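Local coordinates for cell surface protein (Putative S-layer protein) (Clostridioides difficile R20291, PDB 5NJL) that is a putative S-layer protein with an extended three-domain fold that probably contributes to cell adhesion, at residues Q222-G227 against T231-M236. Sequence-based numbering, arbitrary orientation.
Sequences QDLYDG and TVKGNM
Thr-231 is the N-cap of helix 232-238, and it docks that helix start onto the carbonyl end of the short helix 221-224. Its hydroxyl works in two directions: OG1 donates to Asp-223 O at 2.7 Å, approaching 25° off the carbonyl plane, and accepts from Gly-234 N at 3.0 Å, which makes the capping bond of the second helix. A chi1 of 54° tucks OG1 over the residue's own backbone, from where it reaches both partners. The backbone of the same residue adds another tie, Thr-231 N to Leu-224 O at 2.9 Å; the N-H points almost straight at the oxygen but comes from above the carbonyl plane. CG2 of Thr-231 rests against the carbonyl oxygens of Asp-223 and Gln-222, 3.7 Å from Asp-223 O. Leu-224 O also receives a CA-H...O contact from Gly-234 CA at 3.5 Å, and the absence of a side chain there lets the two backbones come this near. Beside the cap, the extended Lys-233 chain passes Asp-223; in the conformer described, Asp-223 OD2 lies 3.4 Å from Lys-233 CD, and its pairing with Lys-233 NZ is long and doubtful. The aliphatic part of the lysine meets Leu-224 as well, Lys-233 CG to Leu-224 CD2 at 3.8 Å. Leu-224 and Tyr-225 also touch helix 281-291, while Asp-226 OD1 accepts from the backbone N atoms of Tyr-228 and Arg-229 and ties up the intervening loop. A short helical turn, a loop and helix 232-238 thus connect strands 215-219 and 243-245, the outermost strands of a four-stranded mixed sheet, with a threonine N-cap joining the two helical elements.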
ATOM      1  N   GLN A 222       3.871  27.531  24.719  1.00 57.12           N
ATOM      2  CA  GLN A 222       3.278  28.489  25.653  1.00 58.38           C
ATOM      3  C   GLN A 222       2.945  27.820  26.989  1.00 56.50           C
ATOM      4  O   GLN A 222       3.119  28.433  28.048  1.00 53.74           O
ATOM      5  CB  GLN A 222       2.005  29.135  25.070  1.00 62.64           C
ATOM      6  CG  GLN A 222       2.240  30.077  23.886  1.00 64.29           C
ATOM      7  CD  GLN A 222       2.285  29.368  22.536  1.00 67.26           C
ATOM      8  OE1 GLN A 222       1.458  28.503  22.241  1.00 66.52           O
ATOM      9  NE2 GLN A 222       3.253  29.742  21.706  1.00 72.05           N
ATOM     10  N   ASP A 223       2.473  26.567  26.929  1.00 51.74           N
ATOM     11  CA  ASP A 223       2.182  25.778  28.130  0.65 51.04           C
ATOM     12  C   ASP A 223       3.404  25.648  29.053  1.00 46.08           C
ATOM     13  O   ASP A 223       3.269  25.586  30.276  1.00 43.98           O
ATOM     14  CB  ASP A 223       1.689  24.381  27.721  0.65 52.73           C
ATOM     15  CG  ASP A 223       1.203  23.563  28.893  0.65 55.28           C
ATOM     16  OD1 ASP A 223       0.672  24.153  29.851  0.65 54.95           O
ATOM     17  OD2 ASP A 223       1.355  22.326  28.851  0.65 59.09           O
ATOM     18  N   LEU A 224       4.599  25.603  28.454  1.00 44.03           N
ATOM     19  CA  LEU A 224       5.869  25.427  29.170  1.00 43.72           C
ATOM     20  C   LEU A 224       6.730  26.673  29.361  1.00 43.72           C
ATOM     21  O   LEU A 224       7.597  26.703  30.249  1.00 36.97           O
ATOM     22  CB  LEU A 224       6.721  24.394  28.430  1.00 43.59           C
ATOM     23  CG  LEU A 224       6.033  23.075  28.093  1.00 46.48           C
ATOM     24  CD1 LEU A 224       7.044  22.131  27.454  1.00 45.38           C
ATOM     25  CD2 LEU A 224       5.390  22.456  29.333  1.00 46.34           C
ATOM     26  N   TYR A 225       6.524  27.683  28.517  1.00 49.38           N
ATOM     27  CA  TYR A 225       7.446  28.825  28.435  1.00 52.74           C
ATOM     28  C   TYR A 225       6.686  30.042  27.889  1.00 51.16           C
ATOM     29  O   TYR A 225       6.005  29.926  26.875  1.00 49.03           O
ATOM     30  CB  TYR A 225       8.617  28.439  27.526  1.00 54.86           C
ATOM     31  CG  TYR A 225       9.709  29.473  27.430  1.00 58.47           C
ATOM     32  CD1 TYR A 225      10.665  29.598  28.434  1.00 57.01           C
ATOM     33  CD2 TYR A 225       9.804  30.321  26.314  1.00 60.35           C
ATOM     34  CE1 TYR A 225      11.673  30.551  28.347  1.00 60.95           C
ATOM     35  CE2 TYR A 225      10.813  31.280  26.221  1.00 60.42           C
ATOM     36  CZ  TYR A 225      11.744  31.386  27.236  1.00 60.71           C
ATOM     37  OH  TYR A 225      12.739  32.330  27.159  1.00 63.03           O
ATOM     38  N   ASP A 226       6.792  31.185  28.572  1.00 55.12           N
ATOM     39  CA  ASP A 226       5.973  32.401  28.268  1.00 57.39           C
ATOM     40  C   ASP A 226       6.631  33.446  27.328  1.00 58.75           C
ATOM     41  O   ASP A 226       6.092  34.542  27.137  1.00 57.36           O
ATOM     42  CB  ASP A 226       5.535  33.095  29.580  1.00 56.19           C
ATOM     43  CG  ASP A 226       6.719  33.609  30.424  1.00 56.16           C
ATOM     44  OD1 ASP A 226       7.856  33.702  29.918  1.00 58.26           O
ATOM     45  OD2 ASP A 226       6.521  33.902  31.619  1.00 54.58           O
ATOM     46  N   GLY A 227       7.783  33.102  26.758  1.00 60.46           N
ATOM     47  CA  GLY A 227       8.618  34.041  26.007  1.00 60.82           C
ATOM     48  C   GLY A 227       9.832  34.549  26.770  1.00 61.91           C
ATOM     49  O   GLY A 227      10.748  35.096  26.156  1.00 65.15           O
ATOM     50  N   THR A 231       7.141  28.272  32.673  1.00 41.90           N
ATOM     51  CA  THR A 231       5.941  28.232  33.490  1.00 42.26           C
ATOM     52  C   THR A 231       6.170  27.250  34.641  1.00 37.52           C
ATOM     53  O   THR A 231       7.205  26.596  34.717  1.00 35.47           O
ATOM     54  CB  THR A 231       4.723  27.770  32.677  1.00 45.15           C
ATOM     55  OG1 THR A 231       5.026  26.521  32.038  1.00 42.59           O
ATOM     56  CG2 THR A 231       4.337  28.825  31.632  1.00 49.11           C
ATOM     57  N   VAL A 232       5.201  27.157  35.541  1.00 37.53           N
ATOM     58  CA  VAL A 232       5.249  26.172  36.614  1.00 36.82           C
ATOM     59  C   VAL A 232       5.328  24.762  35.988  1.00 36.36           C
ATOM     60  O   VAL A 232       6.172  23.935  36.389  1.00 32.67           O
ATOM     61  CB  VAL A 232       4.039  26.335  37.559  1.00 39.31           C
ATOM     62  CG1 VAL A 232       3.908  25.159  38.525  1.00 39.47           C
ATOM     63  CG2 VAL A 232       4.176  27.661  38.335  1.00 38.55           C
ATOM     64  N   LYS A 233       4.481  24.504  34.989  1.00 37.96           N
ATOM     65  CA  LYS A 233       4.531  23.213  34.282  1.00 40.30           C
ATOM     66  C   LYS A 233       5.890  23.005  33.617  1.00 37.60           C
ATOM     67  O   LYS A 233       6.463  21.908  33.688  1.00 38.42           O
ATOM     68  CB  LYS A 233       3.401  23.064  33.255  1.00 43.89           C
ATOM     69  CG  LYS A 233       3.499  21.745  32.497  1.00 48.26           C
ATOM     70  CD  LYS A 233       2.160  21.237  32.006  1.00 53.53           C
ATOM     71  CE  LYS A 233       2.311  19.868  31.355  1.00 51.82           C
ATOM     72  NZ  LYS A 233       0.967  19.257  31.210  1.00 57.91           N
ATOM     73  N   GLY A 234       6.417  24.054  32.990  1.00 37.21           N
ATOM     74  CA  GLY A 234       7.761  23.984  32.390  1.00 36.25           C
ATOM     75  C   GLY A 234       8.842  23.595  33.371  1.00 33.54           C
ATOM     76  O   GLY A 234       9.720  22.785  33.063  1.00 33.26           O
ATOM     77  N   ASN A 235       8.794  24.162  34.574  1.00 36.15           N
ATOM     78  CA  ASN A 235       9.773  23.793  35.616  1.00 34.35           C
ATOM     79  C   ASN A 235       9.652  22.358  36.100  1.00 32.35           C
ATOM     80  O   ASN A 235      10.657  21.719  36.394  1.00 31.35           O
ATOM     81  CB  ASN A 235       9.743  24.788  36.789  1.00 39.38           C
ATOM     82  CG  ASN A 235      10.444  26.078  36.447  1.00 39.83           C
ATOM     83  OD1 ASN A 235      11.597  26.056  36.027  1.00 41.51           O
ATOM     84  ND2 ASN A 235       9.742  27.200  36.567  1.00 39.80           N
ATOM     85  N   MET A 236       8.427  21.852  36.198  1.00 33.29           N
ATOM     86  CA  MET A 236       8.200  20.445  36.558  1.00 36.10           C
ATOM     87  C   MET A 236       8.817  19.499  35.497  1.00 33.78           C
ATOM     88  O   MET A 236       9.517  18.524  35.814  1.00 33.27           O
ATOM     89  CB  MET A 236       6.687  20.227  36.706  1.00 40.09           C
ATOM     90  CG  MET A 236       6.239  18.850  37.160  1.00 42.88           C
ATOM     91  SD  MET A 236       4.453  18.894  37.482  1.00 44.55           S
ATOM     92  CE  MET A 236       3.742  19.198  35.857  1.00 48.83           C
TER